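Local structure of C3-degrading proteinase (CppA protein) (3E0R) at residues L46-K54 against I146-S154; R21-I29 against E39-G47. The protein probably degrades complement component C3 and is built from two regions related to the glyoxalase clan. All coordinates share one frame; numbering follows the deposited sequence.

Interaction 1 of 2, residues L46-K54 against I146-S154; sequences LGDQTGLEK and ISLSKFEIS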
loop_
_atom_site.group_PDB
_atom_site.type_symbol
_atom_site.label_atom_id
_atom_site.label_comp_id
_atom_site.label_asym_id
_atom_site.label_seq_id
_atom_site.Cartn_x
_atom_site.Cartn_y
_atom_site.Cartn_z
ATOM N N LEU A 46 -3.566 -5.863 7.803
ATOM C CA LEU A 46 -4.330 -4.653 8.112
ATOM C C LEU A 46 -5.517 -4.430 7.146
ATOM O O LEU A 46 -5.452 -4.712 5.958
ATOM C CB LEU A 46 -3.431 -3.391 8.114
ATOM C CG LEU A 46 -2.187 -3.398 9.033
ATOM C CD1 LEU A 46 -1.137 -2.435 8.476
ATOM C CD2 LEU A 46 -2.640 -3.052 10.481
ATOM N N GLY A 47 -6.585 -3.862 7.700
ATOM C CA GLY A 47 -7.793 -3.560 6.950
ATOM C C GLY A 47 -8.649 -2.584 7.741
ATOM O O GLY A 47 -8.124 -1.795 8.454
ATOM N N ASP A 48 -9.964 -2.665 7.590
ATOM C CA ASP A 48 -10.914 -1.729 8.225
ATOM C C ASP A 48 -12.039 -2.536 8.865
ATOM O O ASP A 48 -11.845 -3.717 9.220
ATOM C CB ASP A 48 -11.403 -0.643 7.207
ATOM C CG ASP A 48 -12.086 -1.241 5.953
ATOM O OD1 ASP A 48 -12.591 -2.370 6.047
ATOM O OD2 ASP A 48 -12.100 -0.591 4.881
ATOM N N GLN A 49 -13.205 -1.938 9.047
ATOM C CA GLN A 49 -14.267 -2.626 9.751
ATOM C C GLN A 49 -15.037 -3.506 8.852
ATOM O O GLN A 49 -15.898 -4.188 9.321
ATOM C CB GLN A 49 -15.290 -1.707 10.360
ATOM C CG GLN A 49 -14.796 -0.394 10.742
ATOM C CD GLN A 49 -14.517 -0.270 12.213
ATOM O OE1 GLN A 49 -13.943 -1.214 12.835
ATOM N NE2 GLN A 49 -14.871 0.916 12.787
ATOM N N THR A 50 -14.758 -3.499 7.562
ATOM C CA THR A 50 -15.309 -4.534 6.652
ATOM C C THR A 50 -14.705 -5.907 6.961
ATOM O O THR A 50 -15.291 -6.966 6.677
ATOM C CB THR A 50 -15.067 -4.167 5.195
ATOM O OG1 THR A 50 -13.672 -4.327 4.892
ATOM C CG2 THR A 50 -15.548 -2.736 4.926
ATOM N N GLY A 51 -13.526 -5.874 7.566
ATOM C CA GLY A 51 -12.876 -7.078 8.003
ATOM C C GLY A 51 -12.042 -7.644 6.898
ATOM O O GLY A 51 -11.534 -8.742 7.035
ATOM N N LEU A 52 -11.905 -6.890 5.802
ATOM C CA LEU A 52 -11.164 -7.311 4.614
ATOM C C LEU A 52 -9.775 -6.754 4.665
ATOM O O LEU A 52 -9.599 -5.605 5.011
ATOM C CB LEU A 52 -11.834 -6.821 3.329
ATOM C CG LEU A 52 -13.235 -7.326 2.991
ATOM C CD1 LEU A 52 -13.801 -6.470 1.843
ATOM C CD2 LEU A 52 -13.294 -8.834 2.646
ATOM N N GLU A 53 -8.796 -7.596 4.320
ATOM C CA GLU A 53 -7.422 -7.234 4.259
ATOM C C GLU A 53 -7.195 -6.258 3.104
ATOM O O GLU A 53 -7.569 -6.534 1.974
ATOM C CB GLU A 53 -6.558 -8.510 4.079
ATOM C CG GLU A 53 -5.061 -8.290 3.988
ATOM C CD GLU A 53 -4.237 -9.593 3.813
ATOM O OE1 GLU A 53 -3.699 -10.054 4.833
ATOM O OE2 GLU A 53 -4.062 -10.151 2.681
ATOM N N LYS A 54 -6.509 -5.155 3.394
ATOM C CA LYS A 54 -6.165 -4.133 2.407
ATOM C C LYS A 54 -4.664 -3.769 2.338
ATOM O O LYS A 54 -4.217 -3.242 1.353
ATOM C CB LYS A 54 -7.078 -2.903 2.642
ATOM C CG LYS A 54 -8.546 -3.349 2.688
ATOM C CD LYS A 54 -9.518 -2.327 2.376
ATOM C CE LYS A 54 -10.962 -2.921 2.311
ATOM N NZ LYS A 54 -11.996 -1.854 2.420
ATOM N N ILE A 146 -11.364 6.540 16.791
ATOM C CA ILE A 146 -10.571 6.936 15.599
ATOM C C ILE A 146 -10.600 5.916 14.472
ATOM O O ILE A 146 -10.194 6.209 13.338
ATOM C CB ILE A 146 -9.070 7.224 15.894
ATOM C CG1 ILE A 146 -8.325 5.918 16.264
ATOM C CG2 ILE A 146 -8.933 8.390 16.937
ATOM C CD1 ILE A 146 -6.828 5.998 16.116
ATOM N N SER A 147 -11.053 4.707 14.767
ATOM C CA SER A 147 -11.017 3.653 13.781
ATOM C C SER A 147 -11.666 4.081 12.478
ATOM O O SER A 147 -12.761 4.628 12.494
ATOM C CB SER A 147 -11.624 2.376 14.339
ATOM O OG SER A 147 -10.649 1.718 15.143
ATOM N N LEU A 148 -10.940 3.875 11.364
ATOM C CA LEU A 148 -11.470 4.099 10.014
ATOM C C LEU A 148 -12.459 2.990 9.763
ATOM O O LEU A 148 -12.094 1.822 9.816
ATOM C CB LEU A 148 -10.379 4.076 8.929
ATOM C CG LEU A 148 -9.394 5.255 8.884
ATOM C CD1 LEU A 148 -8.352 5.062 7.798
ATOM C CD2 LEU A 148 -10.088 6.644 8.738
ATOM N N SER A 149 -13.710 3.362 9.499
ATOM C CA SER A 149 -14.758 2.375 9.228
ATOM C C SER A 149 -14.603 1.678 7.873
ATOM O O SER A 149 -14.648 0.456 7.823
ATOM C CB SER A 149 -16.155 2.973 9.373
ATOM O OG SER A 149 -16.479 3.741 8.232
ATOM N N LYS A 150 -14.424 2.478 6.808
ATOM C CA LYS A 150 -14.141 2.022 5.433
ATOM C C LYS A 150 -13.078 2.905 4.717
ATOM O O LYS A 150 -13.149 4.130 4.682
ATOM C CB LYS A 150 -15.425 1.896 4.614
ATOM C CG LYS A 150 -15.331 2.100 3.083
ATOM C CD LYS A 150 -14.644 0.986 2.318
ATOM C CE LYS A 150 -14.997 0.945 0.832
ATOM N NZ LYS A 150 -14.428 2.045 0.025
ATOM N N PHE A 151 -12.089 2.232 4.148
ATOM C CA PHE A 151 -11.100 2.853 3.264
ATOM C C PHE A 151 -10.681 1.876 2.141
ATOM O O PHE A 151 -10.903 0.663 2.213
ATOM C CB PHE A 151 -9.873 3.416 4.051
ATOM C CG PHE A 151 -8.963 2.364 4.640
ATOM C CD1 PHE A 151 -7.971 1.763 3.874
ATOM C CD2 PHE A 151 -9.084 1.968 5.957
ATOM C CE1 PHE A 151 -7.159 0.783 4.382
ATOM C CE2 PHE A 151 -8.266 0.969 6.492
ATOM C CZ PHE A 151 -7.318 0.380 5.702
ATOM N N GLU A 152 -10.031 2.451 1.117
ATOM C CA GLU A 152 -9.618 1.765 -0.101
ATOM C C GLU A 152 -8.179 2.195 -0.298
ATOM O O GLU A 152 -7.875 3.377 -0.227
ATOM C CB GLU A 152 -10.494 2.227 -1.284
ATOM C CG GLU A 152 -10.899 1.186 -2.263
ATOM C CD GLU A 152 -12.465 0.943 -2.341
ATOM O OE1 GLU A 152 -13.151 1.742 -3.058
ATOM O OE2 GLU A 152 -12.997 -0.057 -1.727
ATOM N N ILE A 153 -7.301 1.234 -0.559
ATOM C CA ILE A 153 -5.892 1.475 -0.817
ATOM C C ILE A 153 -5.677 1.600 -2.302
ATOM O O ILE A 153 -6.178 0.824 -3.093
ATOM C CB ILE A 153 -4.976 0.318 -0.303
ATOM C CG1 ILE A 153 -5.099 0.156 1.199
ATOM C CG2 ILE A 153 -3.455 0.492 -0.701
ATOM C CD1 ILE A 153 -4.813 1.261 1.976
ATOM N N SER A 154 -4.919 2.599 -2.696
ATOM C CA SER A 154 -4.305 2.549 -4.022
ATOM C C SER A 154 -2.872 2.998 -3.834
ATOM O O SER A 154 -2.432 3.239 -2.693
ATOM C CB SER A 154 -5.103 3.400 -5.010
ATOM O OG SER A 154 -5.171 4.743 -4.629
HETATM O O HOH W 1 -11.075 -1.774 -0.562
#
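The turn at residues 48-51 packs against the approach to strand 151-159, with the CA atoms of Gln-49 and Ser-149 5.1 Å apart and Gln-49 N donating to Ser-149 O (3.1 Å). The turn is a type I beta turn, and it links the antiparallel strands 43-47 and 53-59 as part of a beta hairpin. Asp-48 carries most of the polar contact. Its OD2 accepts from Phe-151 N at 2.9 Å in a nearly straight bond (171°), met on the anti side of the carboxylate. Lys-54 NZ reaches the same OD2 from the syn side in a salt bridge of 2.8 Å. Both donors stand somewhat out of the carboxylate plane. The other oxygen, OD1, takes Thr-50 N in an Asx turn and also Thr-50 OG1. Four bonds therefore fix the rotation of the carboxylate. Asp-48 CG sits between its backbone N and carbonyl carbon (chi1 58°), which brings the carboxylate back over its own turn and up to the facing strand. The Lys-54 chain runs extended beyond CG, and NZ also donates to Phe-151 O (2.8 Å), almost in line with the C=O bond. A water joins Lys-54 NZ, weakly, to Glu-152 OE2. The Phe-151 ring packs against Gly-47 and Asp-48. Asp-48 OD2 stands over one face, offset toward the rim, and Gly-47 O meets the edge at CE2 (3.4 Å). Farther along, Ile-153 CG1 packs on Lys-54 CB at 3.9 Å. The contact joins the CppA N-terminal and C-terminal family regions. On the 146-154 side, Phe-151 and Ile-153 also touch Val-79 and Leu-77 of strand 74-81, while Leu-148 packs on Ile-90 of helix 84-91.

Interaction 2 of 2, residues R21-I29 against E39-G47; sequences RKLNETFYI and EESAFLSLG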
loop_
_atom_site.group_PDB
_atom_site.type_symbol
_atom_site.label_atom_id
_atom_site.label_comp_id
_atom_site.label_asym_id
_atom_site.label_seq_id
_atom_site.Cartn_x
_atom_site.Cartn_y
_atom_site.Cartn_z
ATOM N N ARG A 21 8.293 -3.886 14.331
ATOM C CA ARG A 21 6.868 -4.166 14.321
ATOM C C ARG A 21 6.044 -3.207 15.166
ATOM O O ARG A 21 5.054 -2.639 14.693
ATOM C CB ARG A 21 6.597 -5.581 14.833
ATOM C CG ARG A 21 5.372 -6.169 14.207
ATOM C CD ARG A 21 4.528 -6.885 15.207
ATOM N NE ARG A 21 3.494 -7.654 14.517
ATOM C CZ ARG A 21 3.708 -8.823 13.913
ATOM N NH1 ARG A 21 4.918 -9.379 13.882
ATOM N NH2 ARG A 21 2.705 -9.451 13.346
ATOM N N LYS A 22 6.407 -3.062 16.427
ATOM C CA LYS A 22 5.621 -2.243 17.323
ATOM C C LYS A 22 5.546 -0.815 16.769
ATOM O O LYS A 22 4.492 -0.208 16.798
ATOM C CB LYS A 22 6.181 -2.281 18.753
ATOM C CG LYS A 22 5.234 -1.704 19.774
ATOM C CD LYS A 22 4.211 -2.744 20.186
ATOM C CE LYS A 22 2.840 -2.144 20.472
ATOM N NZ LYS A 22 1.753 -3.184 20.454
ATOM N N LEU A 23 6.664 -0.289 16.247
ATOM C CA LEU A 23 6.668 1.032 15.621
ATOM C C LEU A 23 5.618 1.148 14.538
ATOM O O LEU A 23 4.809 2.080 14.525
ATOM C CB LEU A 23 8.028 1.339 14.973
ATOM C CG LEU A 23 9.070 2.171 15.690
ATOM C CD1 LEU A 23 10.321 2.316 14.814
ATOM C CD2 LEU A 23 8.476 3.529 16.068
ATOM N N ASN A 24 5.671 0.201 13.605
ATOM C CA ASN A 24 4.768 0.184 12.446
ATOM C C ASN A 24 3.309 -0.021 12.890
ATOM O O ASN A 24 2.391 0.628 12.379
ATOM C CB ASN A 24 5.249 -0.842 11.402
ATOM C CG ASN A 24 6.465 -0.360 10.613
ATOM O OD1 ASN A 24 6.322 0.116 9.502
ATOM N ND2 ASN A 24 7.660 -0.414 11.221
ATOM N N GLU A 25 3.095 -0.889 13.875
ATOM C CA GLU A 25 1.741 -1.086 14.457
ATOM C C GLU A 25 1.184 0.205 15.030
ATOM O O GLU A 25 0.042 0.560 14.809
ATOM C CB GLU A 25 1.781 -2.067 15.625
ATOM C CG GLU A 25 2.088 -3.499 15.307
ATOM C CD GLU A 25 1.794 -4.421 16.519
ATOM O OE1 GLU A 25 1.940 -3.978 17.671
ATOM O OE2 GLU A 25 1.410 -5.592 16.305
ATOM N N THR A 26 2.014 0.889 15.814
ATOM C CA THR A 26 1.615 2.130 16.445
ATOM C C THR A 26 1.162 3.148 15.419
ATOM O O THR A 26 0.288 3.960 15.698
ATOM C CB THR A 26 2.761 2.733 17.273
ATOM O OG1 THR A 26 3.335 1.703 18.079
ATOM C CG2 THR A 26 2.267 3.852 18.165
ATOM N N PHE A 27 1.777 3.095 14.242
ATOM C CA PHE A 27 1.548 4.070 13.173
ATOM C C PHE A 27 0.236 3.746 12.449
ATOM O O PHE A 27 -0.680 4.573 12.385
ATOM C CB PHE A 27 2.769 4.089 12.201
ATOM C CG PHE A 27 2.617 5.014 11.044
ATOM C CD1 PHE A 27 2.697 6.394 11.222
ATOM C CD2 PHE A 27 2.376 4.524 9.784
ATOM C CE1 PHE A 27 2.538 7.258 10.162
ATOM C CE2 PHE A 27 2.208 5.375 8.716
ATOM C CZ PHE A 27 2.303 6.724 8.884
ATOM N N TYR A 28 0.130 2.513 11.973
ATOM C CA TYR A 28 -0.972 2.154 11.084
ATOM C C TYR A 28 -2.288 1.947 11.831
ATOM O O TYR A 28 -3.370 2.330 11.354
ATOM C CB TYR A 28 -0.594 0.936 10.289
ATOM C CG TYR A 28 0.325 1.259 9.155
ATOM C CD1 TYR A 28 -0.160 1.873 8.012
ATOM C CD2 TYR A 28 1.676 0.875 9.179
ATOM C CE1 TYR A 28 0.698 2.168 6.928
ATOM C CE2 TYR A 28 2.547 1.159 8.088
ATOM C CZ TYR A 28 2.039 1.822 6.987
ATOM O OH TYR A 28 2.854 2.083 5.935
ATOM N N ILE A 29 -2.158 1.427 13.049
ATOM C CA ILE A 29 -3.310 1.131 13.883
ATOM C C ILE A 29 -3.625 2.333 14.736
ATOM O O ILE A 29 -4.695 2.909 14.607
ATOM C CB ILE A 29 -3.101 -0.140 14.780
ATOM C CG1 ILE A 29 -2.939 -1.382 13.912
ATOM C CG2 ILE A 29 -4.285 -0.348 15.709
ATOM C CD1 ILE A 29 -2.252 -2.504 14.615
ATOM N N GLU A 39 -3.007 -11.701 13.123
ATOM C CA GLU A 39 -1.770 -11.411 13.787
ATOM C C GLU A 39 -0.937 -12.656 13.767
ATOM O O GLU A 39 -0.913 -13.441 14.721
ATOM C CB GLU A 39 -2.027 -10.868 15.189
ATOM C CG GLU A 39 -1.948 -9.337 15.239
ATOM C CD GLU A 39 -0.506 -8.852 15.298
ATOM O OE1 GLU A 39 0.293 -9.302 14.444
ATOM O OE2 GLU A 39 -0.169 -8.050 16.205
ATOM N N GLU A 40 -0.295 -12.849 12.624
ATOM C CA GLU A 40 0.718 -13.866 12.496
ATOM C C GLU A 40 2.044 -13.275 12.974
ATOM O O GLU A 40 2.137 -12.084 13.234
ATOM C CB GLU A 40 0.781 -14.402 11.053
ATOM C CG GLU A 40 0.295 -15.840 10.949
ATOM C CD GLU A 40 1.167 -16.786 11.763
ATOM O OE1 GLU A 40 0.748 -17.184 12.870
ATOM O OE2 GLU A 40 2.288 -17.101 11.312
ATOM N N SER A 41 3.055 -14.117 13.119
ATOM C CA SER A 41 4.380 -13.672 13.563
ATOM C C SER A 41 5.218 -13.051 12.442
ATOM O O SER A 41 6.024 -12.155 12.688
ATOM C CB SER A 41 5.165 -14.844 14.144
ATOM O OG SER A 41 4.449 -15.480 15.193
ATOM N N ALA A 42 5.060 -13.564 11.225
ATOM C CA ALA A 42 5.738 -13.016 10.054
ATOM C C ALA A 42 5.129 -11.663 9.684
ATOM O O ALA A 42 5.834 -10.747 9.263
ATOM C CB ALA A 42 5.640 -14.005 8.874
ATOM N N PHE A 43 3.814 -11.535 9.858
ATOM C CA PHE A 43 3.123 -10.356 9.371
ATOM C C PHE A 43 1.799 -9.929 10.049
ATOM O O PHE A 43 1.028 -10.688 10.655
ATOM C CB PHE A 43 2.948 -10.420 7.826
ATOM C CG PHE A 43 2.011 -11.503 7.325
ATOM C CD1 PHE A 43 0.659 -11.561 7.734
ATOM C CD2 PHE A 43 2.452 -12.419 6.373
ATOM C CE1 PHE A 43 -0.213 -12.536 7.250
ATOM C CE2 PHE A 43 1.565 -13.413 5.864
ATOM C CZ PHE A 43 0.239 -13.463 6.302
ATOM N N LEU A 44 1.577 -8.647 9.870
ATOM C CA LEU A 44 0.408 -7.974 10.269
ATOM C C LEU A 44 -0.496 -7.730 9.021
ATOM O O LEU A 44 -0.107 -7.116 7.980
ATOM C CB LEU A 44 0.867 -6.699 10.972
ATOM C CG LEU A 44 -0.190 -5.719 11.468
ATOM C CD1 LEU A 44 -1.140 -6.342 12.495
ATOM C CD2 LEU A 44 0.533 -4.480 11.990
ATOM N N SER A 45 -1.698 -8.257 9.144
ATOM C CA SER A 45 -2.737 -8.127 8.156
ATOM C C SER A 45 -3.539 -6.944 8.603
ATOM O O SER A 45 -4.089 -6.996 9.665
ATOM C CB SER A 45 -3.618 -9.407 8.157
ATOM O OG SER A 45 -4.570 -9.419 7.111
ATOM N N LEU A 46 -3.566 -5.863 7.803
ATOM C CA LEU A 46 -4.330 -4.653 8.112
ATOM C C LEU A 46 -5.517 -4.430 7.146
ATOM O O LEU A 46 -5.452 -4.712 5.958
ATOM C CB LEU A 46 -3.431 -3.391 8.114
ATOM C CG LEU A 46 -2.187 -3.398 9.033
ATOM C CD1 LEU A 46 -1.137 -2.435 8.476
ATOM C CD2 LEU A 46 -2.640 -3.052 10.481
ATOM N N GLY A 47 -6.585 -3.862 7.700
ATOM C CA GLY A 47 -7.793 -3.560 6.950
ATOM C C GLY A 47 -8.649 -2.584 7.741
ATOM O O GLY A 47 -8.124 -1.795 8.454
#
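Arg-21 NH2 is held by two acceptors, Glu-39 OE1 and Glu-40 O, each 2.7 Å away. The setting is a beta-alpha-beta-beta-beta module, as in the glyoxalase clan, in which helix 21-31 packs on one face of the mixed sheet. The local axes of the helix and strand 43-47 are 10.5 Å apart and run nearly parallel, at 7°. Arg-21 reaches from the first turn of this helix segment to the end of strand 35-39 and the turn leading into strand 43-47. Its guanidinium meets them with its edge. Ser-41 O lies in the guanidinium plane and takes NH1 at 3.2 Å in a fairly straight bond (161°). The two bonds to NH2 are more bent, and both acceptors are tilted from the plane. Glu-39 comes from the opposite direction, and its carboxylate is turned 33° from the guanidinium. The bond to Glu-39 OE1 is part of a salt bridge.

Glu-25 joins the same network. Its OE2 forms a longer salt bridge with Arg-21 NE, and its OE1 accepts from Lys-22 NZ. Glu-25 OE2 also lies 2.9 Å from Glu-39 OE2. Both atoms are acceptors with like charge, so the neighbouring Arg-21 and Lys-22 probably offset their repulsion.

Farther along the helix the contact is apolar. Glu-25 uses its CG methylene against Leu-44 CD2. That methyl also faces Ile-29 CD1, more loosely. Tyr-28 meets the strand through CB and the base of its ring, CG, while the ring leads off to Leu-55 and Leu-57 of strand 53-59 and Leu-16 of strand 9-18. The two methyls of Leu-46 divide the helix between them: CD1 meets Tyr-28 CB at 3.9 Å, and CD2 meets Ile-29 CG1 at 3.8 Å.

Interaction 2 closes along the chain before interaction 1 opens, and their centres are about 13 Å apart. Both use strand 43-47 and share Leu-46 and Gly-47. In interaction 2 the strand helps support helix 21-31 on one face of the eight-stranded mixed sheet. In interaction 1 the turn that follows the strand meets strand 151-159, which belongs to the separate seven-stranded sheet. The two contacts touch directly where Glu-53 OE1 lies 2.5 Å from Ser-45 OG, a probable hydrogen bond between neighbouring strands. One hairpin thus links helix packing on one sheet to the seam between the two sheets, each of which mixes strands of both family regions.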